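PDB 3LEF: uncharacterized protein 4E10_S0_1Z6NA_001 (T18) from Artificial gene, which is a designed epitope-scaffold that carries the helical HIV epitope of antibody 4E10 on a thioredoxin-like fold, made to induce antibodies specific for that epitope. Local coordinates for residues 66-71 and 144-149; 128-133 and 140-145; 47-52 and 81-86; 34-39 and 73-78. All coordinates share one frame; numbering follows the deposited sequence.

Contact 1. Residues 66-71 and 144-149; sequences CPDCQI and AYLWGG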
loop_
_atom_site.group_PDB
_atom_site.type_symbol
_atom_site.label_atom_id
_atom_site.label_comp_id
_atom_site.label_asym_id
_atom_site.label_seq_id
_atom_site.Cartn_x
_atom_site.Cartn_y
_atom_site.Cartn_z
ATOM N N CYS A 66 7.748 -0.886 7.753
ATOM C CA CYS A 66 7.474 -0.848 9.189
ATOM C C CYS A 66 8.152 -1.993 9.942
ATOM O O CYS A 66 7.846 -3.162 9.679
ATOM C CB CYS A 66 5.972 -0.975 9.405
ATOM S SG CYS A 66 5.495 -1.032 11.132
ATOM N N PRO A 67 9.044 -1.664 10.901
ATOM C CA PRO A 67 9.723 -2.630 11.747
ATOM C C PRO A 67 8.803 -3.537 12.549
ATOM O O PRO A 67 9.161 -4.692 12.805
ATOM C CB PRO A 67 10.518 -1.744 12.717
ATOM C CG PRO A 67 10.714 -0.511 12.009
ATOM C CD PRO A 67 9.479 -0.293 11.231
ATOM N N ASP A 68 7.659 -3.015 12.984
ATOM C CA ASP A 68 6.703 -3.814 13.740
ATOM C C ASP A 68 5.997 -4.818 12.861
ATOM O O ASP A 68 5.580 -5.871 13.342
ATOM C CB ASP A 68 5.640 -2.939 14.390
ATOM C CG ASP A 68 6.202 -1.985 15.388
ATOM O OD1 ASP A 68 6.862 -2.427 16.362
ATOM O OD2 ASP A 68 5.958 -0.777 15.202
ATOM N N CYS A 69 5.825 -4.472 11.585
ATOM C CA CYS A 69 5.199 -5.396 10.607
ATOM C C CYS A 69 6.162 -6.483 10.221
ATOM O O CYS A 69 5.805 -7.644 10.176
ATOM C CB CYS A 69 4.776 -4.662 9.335
ATOM S SG CYS A 69 3.313 -3.586 9.485
ATOM N N GLN A 70 7.390 -6.098 9.911
ATOM C CA GLN A 70 8.491 -7.044 9.713
ATOM C C GLN A 70 8.571 -8.082 10.852
ATOM O O GLN A 70 8.605 -9.289 10.607
ATOM C CB GLN A 70 9.816 -6.275 9.632
ATOM C CG GLN A 70 10.020 -5.515 8.337
ATOM C CD GLN A 70 11.183 -4.541 8.401
ATOM O OE1 GLN A 70 11.970 -4.560 9.337
ATOM N NE2 GLN A 70 11.302 -3.695 7.393
ATOM N N ILE A 71 8.620 -7.601 12.096
ATOM C CA ILE A 71 8.693 -8.487 13.267
ATOM C C ILE A 71 7.475 -9.399 13.388
ATOM O O ILE A 71 7.591 -10.617 13.256
ATOM C CB ILE A 71 8.840 -7.687 14.567
ATOM C CG1 ILE A 71 10.203 -6.981 14.610
ATOM C CG2 ILE A 71 8.717 -8.594 15.818
ATOM C CD1 ILE A 71 10.200 -5.783 15.481
ATOM N N ALA A 144 14.144 -5.674 23.599
ATOM C CA ALA A 144 14.193 -7.128 23.308
ATOM C C ALA A 144 13.245 -7.526 22.184
ATOM O O ALA A 144 13.562 -8.377 21.353
ATOM C CB ALA A 144 13.871 -7.938 24.576
ATOM N N TYR A 145 12.065 -6.922 22.173
ATOM C CA TYR A 145 11.098 -7.074 21.071
ATOM C C TYR A 145 11.673 -6.660 19.702
ATOM O O TYR A 145 11.556 -7.386 18.711
ATOM C CB TYR A 145 9.850 -6.234 21.381
ATOM C CG TYR A 145 8.970 -5.917 20.184
ATOM C CD1 TYR A 145 8.104 -6.859 19.674
ATOM C CD2 TYR A 145 9.004 -4.668 19.582
ATOM C CE1 TYR A 145 7.301 -6.579 18.576
ATOM C CE2 TYR A 145 8.218 -4.374 18.501
ATOM C CZ TYR A 145 7.358 -5.340 17.998
ATOM O OH TYR A 145 6.568 -5.064 16.918
ATOM N N LEU A 146 12.286 -5.488 19.637
ATOM C CA LEU A 146 12.854 -5.000 18.368
ATOM C C LEU A 146 13.990 -5.899 17.898
ATOM O O LEU A 146 14.326 -5.948 16.706
ATOM C CB LEU A 146 13.343 -3.561 18.518
ATOM C CG LEU A 146 12.513 -2.396 17.955
ATOM C CD1 LEU A 146 11.016 -2.682 17.828
ATOM C CD2 LEU A 146 12.788 -1.136 18.788
ATOM N N TRP A 147 14.573 -6.618 18.852
ATOM C CA TRP A 147 15.615 -7.597 18.564
ATOM C C TRP A 147 15.018 -8.954 18.194
ATOM O O TRP A 147 15.742 -9.852 17.801
ATOM C CB TRP A 147 16.581 -7.719 19.760
ATOM N N GLY A 148 13.697 -9.089 18.289
ATOM C CA GLY A 148 13.008 -10.320 17.937
ATOM C C GLY A 148 12.831 -11.325 19.062
ATOM O O GLY A 148 12.684 -12.513 18.813
ATOM N N GLY A 149 12.833 -10.857 20.305
ATOM C CA GLY A 149 12.737 -11.741 21.471
ATOM C C GLY A 149 11.316 -11.941 21.976
ATOM O O GLY A 149 11.109 -12.538 23.035
#
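Y145 meets D68 and I71 on the first turns of helix 67-82, which begins with a C66/C69 pair spaced as in the thioredoxin-type CxxC motif. Its hydroxyl donates to the carboxylate, with OH 2.7 Å from D68 OD1, on the anti side of that oxygen. Ring and carboxylate are nearly coplanar, 24° apart, and OD1 lies in the ring plane at the edge. Tyrosine suits the place because it combines this polar tip with a broad apolar ring: I71 puts CD1 over one face, 3.7 Å above the plane and offset toward the rim, while its CG2 touches CE1 of Y145. L146 adds an apolar contact, CD1 to I71 CD1 at 4.0 Å. Further out, D68 OD1 also forms a salt bridge with R130, so a second partner shares the buried carboxylate.

Just beyond the ring, helix 139-146 closes in a Schellman motif. G148 takes a positive phi of 90°, a conformation that favours glycine, and G149 N bonds back to A144 O at 2.8 Å. At the start of the other helix, C66 is the N-cap, its SG accepting a weak bond from C69 N at 3.5 Å.

Contact 2. Residues 128-133 and 140-145; sequences VERPQA and FDITAY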
loop_
_atom_site.group_PDB
_atom_site.type_symbol
_atom_site.label_atom_id
_atom_site.label_comp_id
_atom_site.label_asym_id
_atom_site.label_seq_id
_atom_site.Cartn_x
_atom_site.Cartn_y
_atom_site.Cartn_z
ATOM N N VAL A 128 -2.837 -5.106 17.847
ATOM C CA VAL A 128 -2.531 -3.787 17.327
ATOM C C VAL A 128 -1.095 -3.400 17.632
ATOM O O VAL A 128 -0.712 -3.236 18.787
ATOM C CB VAL A 128 -3.479 -2.736 17.907
ATOM C CG1 VAL A 128 -3.154 -1.359 17.329
ATOM C CG2 VAL A 128 -4.925 -3.122 17.619
ATOM N N GLU A 129 -0.307 -3.311 16.566
ATOM C CA GLU A 129 1.055 -2.802 16.588
ATOM C C GLU A 129 2.032 -3.770 17.244
ATOM O O GLU A 129 2.987 -4.204 16.598
ATOM C CB GLU A 129 1.112 -1.409 17.229
ATOM C CG GLU A 129 2.329 -0.587 16.801
ATOM C CD GLU A 129 2.362 0.818 17.396
ATOM O OE1 GLU A 129 1.760 1.037 18.469
ATOM O OE2 GLU A 129 3.004 1.709 16.791
ATOM N N ARG A 130 1.790 -4.122 18.508
ATOM C CA ARG A 130 2.694 -4.998 19.267
ATOM C C ARG A 130 2.002 -5.975 20.216
ATOM O O ARG A 130 0.850 -5.777 20.605
ATOM C CB ARG A 130 3.622 -4.153 20.120
ATOM C CG ARG A 130 4.596 -3.357 19.334
ATOM C CD ARG A 130 5.136 -2.162 20.125
ATOM N NE ARG A 130 6.094 -1.464 19.291
ATOM C CZ ARG A 130 6.903 -0.501 19.695
ATOM N NH1 ARG A 130 7.740 0.036 18.822
ATOM N NH2 ARG A 130 6.876 -0.071 20.952
ATOM N N PRO A 131 2.730 -7.029 20.617
ATOM C CA PRO A 131 2.176 -7.968 21.581
ATOM C C PRO A 131 1.852 -7.278 22.890
ATOM O O PRO A 131 2.532 -6.319 23.274
ATOM C CB PRO A 131 3.302 -8.997 21.761
ATOM C CG PRO A 131 4.136 -8.872 20.511
ATOM C CD PRO A 131 4.081 -7.424 20.178
ATOM N N GLN A 132 0.815 -7.749 23.571
ATOM C CA GLN A 132 0.364 -7.098 24.810
ATOM C C GLN A 132 1.448 -7.091 25.905
ATOM O O GLN A 132 1.530 -6.139 26.707
ATOM C CB GLN A 132 -0.928 -7.759 25.313
ATOM C CG GLN A 132 -1.715 -6.949 26.342
ATOM C CD GLN A 132 -2.315 -5.660 25.784
ATOM O OE1 GLN A 132 -1.943 -4.560 26.195
ATOM N NE2 GLN A 132 -3.256 -5.794 24.867
ATOM N N ALA A 133 2.287 -8.122 25.953
ATOM C CA ALA A 133 3.365 -8.146 26.955
ATOM C C ALA A 133 4.430 -7.073 26.648
ATOM O O ALA A 133 5.146 -6.624 27.543
ATOM C CB ALA A 133 3.996 -9.535 27.059
ATOM N N PHE A 140 12.851 -1.747 28.206
ATOM C CA PHE A 140 13.612 -2.985 28.184
ATOM C C PHE A 140 12.924 -4.008 27.327
ATOM O O PHE A 140 13.564 -4.647 26.496
ATOM C CB PHE A 140 13.795 -3.523 29.598
ATOM C CG PHE A 140 14.567 -4.808 29.663
ATOM C CD1 PHE A 140 15.921 -4.803 29.961
ATOM C CD2 PHE A 140 13.932 -6.021 29.447
ATOM C CE1 PHE A 140 16.626 -5.982 30.028
ATOM C CE2 PHE A 140 14.628 -7.196 29.525
ATOM C CZ PHE A 140 15.975 -7.182 29.809
ATOM N N ASP A 141 11.613 -4.144 27.510
ATOM C CA ASP A 141 10.822 -5.110 26.746
ATOM C C ASP A 141 10.722 -4.734 25.273
ATOM O O ASP A 141 10.883 -5.578 24.390
ATOM C CB ASP A 141 9.423 -5.226 27.348
ATOM C CG ASP A 141 9.441 -5.764 28.779
ATOM O OD1 ASP A 141 9.141 -4.994 29.710
ATOM O OD2 ASP A 141 9.763 -6.959 28.967
ATOM N N ILE A 142 10.450 -3.461 25.006
ATOM C CA ILE A 142 10.419 -2.949 23.634
ATOM C C ILE A 142 11.756 -3.205 22.941
ATOM O O ILE A 142 11.802 -3.508 21.770
ATOM C CB ILE A 142 10.146 -1.425 23.599
ATOM C CG1 ILE A 142 8.815 -1.076 24.290
ATOM C CG2 ILE A 142 10.158 -0.918 22.165
ATOM C CD1 ILE A 142 8.661 0.407 24.585
ATOM N N THR A 143 12.857 -3.075 23.669
ATOM C CA THR A 143 14.169 -3.290 23.062
ATOM C C THR A 143 14.426 -4.746 22.678
ATOM O O THR A 143 14.907 -5.007 21.574
ATOM C CB THR A 143 15.272 -2.821 23.987
ATOM O OG1 THR A 143 15.117 -1.418 24.199
ATOM C CG2 THR A 143 16.646 -3.096 23.379
ATOM N N ALA A 144 14.144 -5.674 23.599
ATOM C CA ALA A 144 14.193 -7.128 23.308
ATOM C C ALA A 144 13.245 -7.526 22.184
ATOM O O ALA A 144 13.562 -8.377 21.353
ATOM C CB ALA A 144 13.871 -7.938 24.576
ATOM N N TYR A 145 12.065 -6.922 22.173
ATOM C CA TYR A 145 11.098 -7.074 21.071
ATOM C C TYR A 145 11.673 -6.660 19.702
ATOM O O TYR A 145 11.556 -7.386 18.711
ATOM C CB TYR A 145 9.850 -6.234 21.381
ATOM C CG TYR A 145 8.970 -5.917 20.184
ATOM C CD1 TYR A 145 8.104 -6.859 19.674
ATOM C CD2 TYR A 145 9.004 -4.668 19.582
ATOM C CE1 TYR A 145 7.301 -6.579 18.576
ATOM C CE2 TYR A 145 8.218 -4.374 18.501
ATOM C CZ TYR A 145 7.358 -5.340 17.998
ATOM O OH TYR A 145 6.568 -5.064 16.918
#
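I142 brings its CG2 methyl within 3.6 Å of R130 NH2, approaching the guanidinium obliquely, and its CG1 lies only slightly farther from the same nitrogen. The arginine gets there by an extended run from CG to NE, along which its methylenes offer an apolar flank while the charged end stays available for polar partners. The branched side chain of I142, probably given by the epitope, offers the arginine an apolar contact.

One turn later comes Y145, whose N bonds to D141 O and whose CG stands anti to its backbone N (chi1 161°), sending the ring across to segment 128-133. R130 crosses this ring at about a right angle, with guanidinium and ring planes 56° apart. Its CG lies 3.6 Å from Y145 OH and its NE 3.7 Å from Y145 CE2; NE is held by D68, the acceptor of the tyrosine hydroxyl. P131, its phi fixed by the ring, precedes helix 132-135 and offers an apolar CD 3.7 Å from Y145 CE1. E129 O also comes to 3.7 Å from Y145 OH, too far for a hydrogen bond. E129 itself has a positive phi of 73°, in a classic gamma turn closed by R130 N to V128 O at 2.7 Å, and its backbone pairs with P112.

The sequence from W139 to T143 matches the core of the gp41 epitope recognised by 4E10, consistent with a grafted epitope helix seated on a thioredoxin-like scaffold through I142 and Y145.

Contact 3. Residues 47-52 and 81-86; sequences ERLQRI and RLQPNI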
loop_
_atom_site.group_PDB
_atom_site.type_symbol
_atom_site.label_atom_id
_atom_site.label_comp_id
_atom_site.label_asym_id
_atom_site.label_seq_id
_atom_site.Cartn_x
_atom_site.Cartn_y
_atom_site.Cartn_z
ATOM N N GLU A 47 1.408 -26.669 20.973
ATOM C CA GLU A 47 0.212 -27.468 21.193
ATOM C C GLU A 47 -1.073 -26.676 20.931
ATOM O O GLU A 47 -2.004 -27.183 20.322
ATOM C CB GLU A 47 0.219 -28.017 22.626
ATOM C CG GLU A 47 -1.011 -28.812 23.010
ATOM C CD GLU A 47 -0.857 -29.482 24.363
ATOM O OE1 GLU A 47 -0.036 -28.990 25.177
ATOM O OE2 GLU A 47 -1.551 -30.501 24.609
ATOM N N ARG A 48 -1.126 -25.437 21.397
ATOM C CA ARG A 48 -2.295 -24.588 21.196
ATOM C C ARG A 48 -2.514 -24.289 19.714
ATOM O O ARG A 48 -3.651 -24.099 19.276
ATOM C CB ARG A 48 -2.114 -23.265 21.939
ATOM C CG ARG A 48 -2.140 -23.367 23.444
ATOM C CD ARG A 48 -1.587 -22.099 24.056
ATOM N NE ARG A 48 -2.369 -20.931 23.660
ATOM C CZ ARG A 48 -1.918 -19.682 23.677
ATOM N NH1 ARG A 48 -0.673 -19.425 24.048
ATOM N NH2 ARG A 48 -2.711 -18.689 23.306
ATOM N N LEU A 49 -1.417 -24.236 18.959
ATOM C CA LEU A 49 -1.459 -23.997 17.521
ATOM C C LEU A 49 -2.011 -25.225 16.794
ATOM O O LEU A 49 -2.858 -25.101 15.918
ATOM C CB LEU A 49 -0.050 -23.655 17.006
ATOM C CG LEU A 49 0.174 -23.168 15.565
ATOM C CD1 LEU A 49 -0.615 -21.899 15.248
ATOM C CD2 LEU A 49 1.661 -22.932 15.335
ATOM N N GLN A 50 -1.542 -26.408 17.191
ATOM C CA GLN A 50 -1.942 -27.659 16.556
ATOM C C GLN A 50 -3.427 -27.961 16.791
ATOM O O GLN A 50 -4.065 -28.613 15.969
ATOM C CB GLN A 50 -1.083 -28.837 17.061
ATOM C CG GLN A 50 0.448 -28.584 17.087
ATOM C CD GLN A 50 1.198 -29.064 15.843
ATOM O OE1 GLN A 50 1.313 -30.279 15.587
ATOM N NE2 GLN A 50 1.746 -28.101 15.080
ATOM N N ARG A 51 -3.973 -27.480 17.906
ATOM C CA ARG A 51 -5.363 -27.762 18.259
ATOM C C ARG A 51 -6.376 -26.847 17.551
ATOM O O ARG A 51 -7.586 -27.037 17.694
ATOM C CB ARG A 51 -5.558 -27.702 19.781
ATOM N N ILE A 52 -5.888 -25.873 16.783
ATOM C CA ILE A 52 -6.756 -25.010 15.964
ATOM C C ILE A 52 -7.284 -25.803 14.766
ATOM O O ILE A 52 -6.560 -25.995 13.791
ATOM C CB ILE A 52 -5.993 -23.775 15.400
ATOM C CG1 ILE A 52 -5.384 -22.919 16.528
ATOM C CG2 ILE A 52 -6.912 -22.948 14.502
ATOM C CD1 ILE A 52 -6.391 -22.392 17.544
ATOM N N ARG A 81 2.132 -21.053 8.272
ATOM C CA ARG A 81 2.795 -22.094 7.468
ATOM C C ARG A 81 2.832 -23.417 8.224
ATOM O O ARG A 81 2.771 -24.493 7.623
ATOM C CB ARG A 81 4.228 -21.683 7.097
ATOM C CG ARG A 81 4.339 -20.644 5.985
ATOM C CD ARG A 81 5.774 -20.558 5.470
ATOM N NE ARG A 81 6.636 -19.820 6.399
ATOM C CZ ARG A 81 7.588 -20.346 7.171
ATOM N NH1 ARG A 81 7.852 -21.640 7.158
ATOM N NH2 ARG A 81 8.292 -19.555 7.975
ATOM N N LEU A 82 2.926 -23.337 9.546
ATOM C CA LEU A 82 2.850 -24.526 10.379
ATOM C C LEU A 82 1.390 -24.949 10.482
ATOM O O LEU A 82 1.080 -26.136 10.368
ATOM C CB LEU A 82 3.451 -24.246 11.760
ATOM C CG LEU A 82 4.115 -25.363 12.568
ATOM C CD1 LEU A 82 5.017 -26.238 11.713
ATOM C CD2 LEU A 82 4.910 -24.745 13.744
ATOM N N GLN A 83 0.483 -23.987 10.648
ATOM C CA GLN A 83 -0.948 -24.306 10.816
ATOM C C GLN A 83 -1.852 -23.674 9.730
ATOM O O GLN A 83 -2.502 -22.659 9.958
ATOM C CB GLN A 83 -1.387 -23.870 12.218
ATOM C CG GLN A 83 -2.878 -23.949 12.503
ATOM C CD GLN A 83 -3.437 -25.344 12.384
ATOM O OE1 GLN A 83 -4.262 -25.604 11.519
ATOM N NE2 GLN A 83 -2.999 -26.251 13.257
ATOM N N PRO A 84 -1.912 -24.287 8.551
ATOM C CA PRO A 84 -2.632 -23.669 7.423
ATOM C C PRO A 84 -4.156 -23.504 7.573
ATOM O O PRO A 84 -4.810 -23.076 6.621
ATOM C CB PRO A 84 -2.330 -24.597 6.241
ATOM C CG PRO A 84 -1.307 -25.579 6.717
ATOM C CD PRO A 84 -1.333 -25.592 8.200
ATOM N N ASN A 85 -4.722 -23.820 8.734
ATOM C CA ASN A 85 -6.077 -23.368 9.032
ATOM C C ASN A 85 -6.137 -21.870 9.270
ATOM O O ASN A 85 -7.214 -21.287 9.245
ATOM C CB ASN A 85 -6.662 -24.108 10.238
ATOM C CG ASN A 85 -7.049 -25.509 9.899
ATOM O OD1 ASN A 85 -7.389 -25.789 8.760
ATOM N ND2 ASN A 85 -6.977 -26.407 10.869
ATOM N N ILE A 86 -4.979 -21.262 9.523
ATOM C CA ILE A 86 -4.856 -19.807 9.601
ATOM C C ILE A 86 -4.355 -19.219 8.272
ATOM O O ILE A 86 -3.454 -19.767 7.630
ATOM C CB ILE A 86 -3.895 -19.395 10.715
ATOM C CG1 ILE A 86 -4.452 -19.825 12.069
ATOM C CG2 ILE A 86 -3.685 -17.884 10.715
ATOM C CD1 ILE A 86 -3.398 -20.123 13.068
#
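L49 lies over the aliphatic base of Q83, its CD1 methyl 3.7 Å from Q83 CB, and the two side chains slide past each other in opposite directions. The forked leucine reaches two more residues: CD2 meets L82 CD2 at 4.0 Å, and CD1 meets I86 CD1 at the same distance. One branch thus packs on the end of helix 67-82 and the other on the start of strand 86-91.

Past its CB, Q83 bends at chi2 (61°), which brings its amide to the carbonyl of L49 in the last turn of helix 43-50. NE2 gives a weak bond to L49 O, 2.9 Å long but strongly bent, and that oxygen also receives I52 N. Glutamine is apt here, being oily near the backbone and polar at the tip.

Between helix and strand, a type I turn from Q83 to I86 makes the return link of the beta-alpha-beta unit formed by strand 56-61, helix 67-82 and the parallel strand 86-91, a core element of the thioredoxin fold. Within the turn, Q83 OE1 accepts a weak bond from N85 N. The short asparagine side chain can reach I52 from here: ND2 lies 3.0 Å from I52 O, the N-H...O angle is 162°, and the oxygen sits close to the plane of the N85 amide. I52 turns its own side chain to L159 and I162 of helix 151-163.

Contact 4. Residues 34-39 and 73-78; sequences QKLESN and LAALDF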
loop_
_atom_site.group_PDB
_atom_site.type_symbol
_atom_site.label_atom_id
_atom_site.label_comp_id
_atom_site.label_asym_id
_atom_site.label_seq_id
_atom_site.Cartn_x
_atom_site.Cartn_y
_atom_site.Cartn_z
ATOM N N GLN A 34 14.329 -16.715 10.293
ATOM C CA GLN A 34 15.418 -17.590 10.746
ATOM C C GLN A 34 15.454 -17.849 12.263
ATOM O O GLN A 34 15.814 -18.937 12.691
ATOM C CB GLN A 34 16.781 -17.030 10.315
ATOM C CG GLN A 34 17.289 -17.523 8.955
ATOM C CD GLN A 34 17.868 -18.947 8.994
ATOM O OE1 GLN A 34 17.906 -19.594 10.044
ATOM N NE2 GLN A 34 18.306 -19.440 7.835
ATOM N N LYS A 35 15.092 -16.855 13.064
ATOM C CA LYS A 35 15.088 -16.995 14.516
ATOM C C LYS A 35 14.023 -18.005 14.950
ATOM O O LYS A 35 14.252 -18.835 15.812
ATOM C CB LYS A 35 14.833 -15.630 15.170
ATOM C CG LYS A 35 15.280 -15.524 16.624
ATOM C CD LYS A 35 15.586 -14.078 17.022
ATOM C CE LYS A 35 16.619 -14.018 18.139
ATOM N NZ LYS A 35 17.235 -12.641 18.312
ATOM N N LEU A 36 12.846 -17.921 14.344
ATOM C CA LEU A 36 11.789 -18.910 14.582
ATOM C C LEU A 36 12.144 -20.290 14.016
ATOM O O LEU A 36 11.867 -21.312 14.637
ATOM C CB LEU A 36 10.483 -18.418 13.968
ATOM C CG LEU A 36 9.455 -17.694 14.843
ATOM C CD1 LEU A 36 9.923 -17.505 16.251
ATOM C CD2 LEU A 36 9.093 -16.382 14.189
ATOM N N GLU A 37 12.753 -20.321 12.837
ATOM C CA GLU A 37 13.099 -21.583 12.198
ATOM C C GLU A 37 14.150 -22.341 13.002
ATOM O O GLU A 37 14.116 -23.573 13.048
ATOM C CB GLU A 37 13.598 -21.359 10.761
ATOM C CG GLU A 37 12.596 -20.688 9.820
ATOM C CD GLU A 37 11.569 -21.636 9.217
ATOM O OE1 GLU A 37 10.820 -21.182 8.329
ATOM O OE2 GLU A 37 11.503 -22.821 9.617
ATOM N N SER A 38 15.073 -21.608 13.631
ATOM C CA SER A 38 16.134 -22.197 14.471
ATOM C C SER A 38 15.664 -22.495 15.895
ATOM O O SER A 38 15.827 -23.604 16.393
ATOM C CB SER A 38 17.338 -21.257 14.565
ATOM O OG SER A 38 17.771 -20.822 13.291
ATOM N N ASN A 39 15.106 -21.495 16.559
ATOM C CA ASN A 39 14.713 -21.628 17.960
ATOM C C ASN A 39 13.401 -22.393 18.164
ATOM O O ASN A 39 13.184 -23.011 19.195
ATOM C CB ASN A 39 14.585 -20.241 18.597
ATOM C CG ASN A 39 15.886 -19.450 18.553
ATOM O OD1 ASN A 39 16.967 -20.035 18.558
ATOM N ND2 ASN A 39 15.785 -18.115 18.527
ATOM N N LEU A 73 4.586 -9.921 11.650
ATOM C CA LEU A 73 4.059 -10.688 10.525
ATOM C C LEU A 73 4.971 -11.833 10.126
ATOM O O LEU A 73 4.496 -12.835 9.573
ATOM C CB LEU A 73 3.776 -9.776 9.318
ATOM C CG LEU A 73 2.752 -8.659 9.601
ATOM C CD1 LEU A 73 2.480 -7.809 8.360
ATOM C CD2 LEU A 73 1.446 -9.283 10.128
ATOM N N ALA A 74 6.275 -11.705 10.377
ATOM C CA ALA A 74 7.162 -12.851 10.159
ATOM C C ALA A 74 6.721 -13.984 11.083
ATOM O O ALA A 74 6.661 -15.142 10.687
ATOM C CB ALA A 74 8.612 -12.490 10.375
ATOM N N ALA A 75 6.366 -13.618 12.307
ATOM C CA ALA A 75 5.898 -14.550 13.314
ATOM C C ALA A 75 4.593 -15.208 12.880
ATOM O O ALA A 75 4.505 -16.439 12.788
ATOM C CB ALA A 75 5.717 -13.811 14.656
ATOM N N LEU A 76 3.583 -14.393 12.593
ATOM C CA LEU A 76 2.275 -14.924 12.217
ATOM C C LEU A 76 2.314 -15.712 10.914
ATOM O O LEU A 76 1.562 -16.674 10.752
ATOM C CB LEU A 76 1.233 -13.814 12.144
ATOM C CG LEU A 76 0.930 -13.174 13.498
ATOM C CD1 LEU A 76 -0.078 -12.041 13.317
ATOM C CD2 LEU A 76 0.434 -14.227 14.483
ATOM N N ASP A 77 3.184 -15.340 9.983
ATOM C CA ASP A 77 3.411 -16.210 8.805
ATOM C C ASP A 77 3.946 -17.591 9.228
ATOM O O ASP A 77 3.447 -18.602 8.791
ATOM C CB ASP A 77 4.378 -15.553 7.828
ATOM C CG ASP A 77 4.678 -16.418 6.618
ATOM O OD1 ASP A 77 3.737 -16.787 5.857
ATOM O OD2 ASP A 77 5.878 -16.694 6.394
ATOM N N PHE A 78 4.985 -17.629 10.058
ATOM C CA PHE A 78 5.475 -18.889 10.609
ATOM C C PHE A 78 4.303 -19.756 11.096
ATOM O O PHE A 78 4.151 -20.909 10.689
ATOM C CB PHE A 78 6.433 -18.604 11.768
ATOM C CG PHE A 78 7.217 -19.805 12.247
ATOM C CD1 PHE A 78 8.308 -20.276 11.532
ATOM C CD2 PHE A 78 6.888 -20.431 13.433
ATOM C CE1 PHE A 78 9.041 -21.363 11.976
ATOM C CE2 PHE A 78 7.618 -21.505 13.878
ATOM C CZ PHE A 78 8.697 -21.973 13.144
#
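With CG anti to its backbone N (chi1 -169°), F78 swings its ring out from helix 67-82 and under L36 of helix 23-39. There the CB of L36 sits over the centre of the ring, 3.8 Å from the centroid and close to the normal, a CH-pi contact. A flat aromatic suits this place because it can slip close beneath a neighbouring helix, and its CZ comes within 3.6 Å of the carbonyl oxygen L36 O.

A bend at chi2 (-82°) folds the E37 carboxylate back to the ring edge, with OE2 3.7 Å from F78 CE1 and its plane almost perpendicular to the ring. Such an edge, with its slightly positive hydrogens, is a favourable neighbour for an anionic group; the stronger partner of E37 is R81, in a salt bridge at OE1.

Farther along, L36 reaches A75, CD2 to CA at 3.8 Å. Alanine, with only a methyl, leaves the backbone of its helix accessible to the leucine. The two helical segments approach to 10.2 Å between axes and cross at -45°. Helix 151-163 lies against both, L151 touching L36 and I155 touching A75, while L41, in the loop after helix 23-39, touches both L36 and F78.

Overall arrangement
Helix 67-82 runs through three of the four sites: its first turns serve contact 1, its middle contact 4 and its C-terminal end contact 3. Contacts 1 and 4 have centres about 11 Å apart, contacts 4 and 3 about 14 Å, and contacts 1 and 3 about 22 Å. Along the chain these three interleave: 34-39, 47-52 and 66-71 all come before 73-78 and 81-86, with 144-149 last. Contact 2 opens at the end of the last strand, 123-128, its centre about 8 Å from contact 1's. The D68–R130 salt bridge joins contacts 1 and 2, and R81–E37 joins contacts 3 and 4. Y145 ties the presumed epitope helix, 139-146, to helix 67-82, R130 and P131.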